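Local coordinates for protein oxalate decarboxylase (PDB 6L9I) that probably converts oxalate to formate and carbon dioxide, as a metal-binding bicupin enzyme of the oxalate decarboxylase family, here captured with formate, at residues F207-N210 / D211-P214. Residues are numbered along the deposited sequence; the frame is centred on the assembly and turned at random.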
# COMPACT_ATOMS: atom_id res chain seq x y z
N PHE A 207 -27.25 -26.45 -7.45
CA PHE A 207 -28.17 -26.00 -8.49
C PHE A 207 -28.15 -27.00 -9.64
O PHE A 207 -27.11 -27.20 -10.28
CB PHE A 207 -27.83 -24.60 -9.00
CG PHE A 207 -28.91 -23.99 -9.84
CD1 PHE A 207 -28.94 -24.21 -11.21
CD2 PHE A 207 -29.92 -23.24 -9.26
CE1 PHE A 207 -29.95 -23.67 -11.98
CE2 PHE A 207 -30.92 -22.71 -10.03
CZ PHE A 207 -30.94 -22.92 -11.39
N HIS A 208 -29.29 -27.64 -9.90
CA HIS A 208 -29.42 -28.59 -10.99
C HIS A 208 -29.85 -27.85 -12.26
O HIS A 208 -30.92 -27.24 -12.30
CB HIS A 208 -30.42 -29.69 -10.64
CG HIS A 208 -29.90 -30.68 -9.64
ND1 HIS A 208 -29.43 -31.93 -9.99
CD2 HIS A 208 -29.78 -30.60 -8.29
CE1 HIS A 208 -29.04 -32.57 -8.91
NE2 HIS A 208 -29.24 -31.80 -7.86
N MET A 209 -28.98 -27.89 -13.28
CA MET A 209 -29.14 -27.03 -14.44
C MET A 209 -30.32 -27.41 -15.33
O MET A 209 -30.76 -26.58 -16.14
CB MET A 209 -27.85 -27.06 -15.28
CG MET A 209 -27.73 -25.92 -16.27
SD MET A 209 -27.77 -24.32 -15.44
CE MET A 209 -26.42 -24.53 -14.28
N ASN A 210 -30.87 -28.62 -15.19
CA ASN A 210 -32.04 -28.97 -15.99
C ASN A 210 -33.30 -28.26 -15.53
O ASN A 210 -34.28 -28.24 -16.27
CB ASN A 210 -32.24 -30.50 -15.98
CG ASN A 210 -31.29 -31.21 -16.93
OD1 ASN A 210 -30.58 -32.13 -16.53
ND2 ASN A 210 -31.25 -30.77 -18.18
N ASP A 211 -33.28 -27.69 -14.31
CA ASP A 211 -34.36 -26.89 -13.74
C ASP A 211 -34.41 -25.46 -14.27
O ASP A 211 -35.20 -24.65 -13.77
CB ASP A 211 -34.26 -26.87 -12.20
CG ASP A 211 -34.18 -28.26 -11.61
OD1 ASP A 211 -33.97 -28.37 -10.38
OD2 ASP A 211 -34.32 -29.24 -12.37
N LEU A 212 -33.56 -25.12 -15.24
CA LEU A 212 -33.43 -23.73 -15.66
C LEU A 212 -33.59 -23.60 -17.17
O LEU A 212 -32.93 -24.31 -17.94
CB LEU A 212 -32.10 -23.11 -15.24
CG LEU A 212 -32.05 -21.61 -15.56
CD1 LEU A 212 -32.85 -20.82 -14.54
CD2 LEU A 212 -30.60 -21.16 -15.55
N LYS A 213 -34.44 -22.63 -17.57
CA LYS A 213 -34.77 -22.28 -18.94
C LYS A 213 -33.73 -21.29 -19.45
O LYS A 213 -33.49 -20.26 -18.79
CB LYS A 213 -36.11 -21.59 -18.93
CG LYS A 213 -37.25 -22.53 -19.04
CD LYS A 213 -37.00 -23.53 -20.16
CE LYS A 213 -38.35 -23.74 -20.88
NZ LYS A 213 -38.56 -25.06 -21.54
N PRO A 214 -33.12 -21.50 -20.61
CA PRO A 214 -32.16 -20.52 -21.11
C PRO A 214 -32.84 -19.37 -21.85
O PRO A 214 -33.83 -19.55 -22.56
CB PRO A 214 -31.24 -21.33 -22.04
CG PRO A 214 -32.06 -22.44 -22.54
CD PRO A 214 -33.02 -22.77 -21.36
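The F207 ring meets L212 at its edge: CE1 of F207 lies 3.9 Å from CB of L212, which sits in the plane of the ring, and the two side chains cross at about a right angle. With its CG anti to the backbone N (chi1 -167°), F207 brings the end of its ring to L212, while F230 sets a second ring against it, their planes inclined at about 55°. L212 also reaches M209, CD2 of L212 standing 4.2 Å from SD of M209, and both side chains pack on I225 of strand 220-225. Beside these apolar contacts the backbone closes in two successive i to i+3 hydrogen bonds. N of D211 donates to O of H208 at 3.1 Å, and N of L212 to O of M209 at 3.3 Å. The D211 side chain lies alongside the H208 carbonyl, with CG of D211 3.5 Å from O of H208 and OD1 of D211 3.8 Å from CB of H208. The H208 imidazole leads away instead, and its NE2 is hydrogen-bonded to D103. Two consecutive bonds of this span are characteristic of a short 3-10 turn, here the surface link from strand 206-207, paired with strand 110-113 in one cupin sheet, to strand 215-217, the outermost strand, within this chain, of a sheet that also holds 220-225 in this bicupin fold.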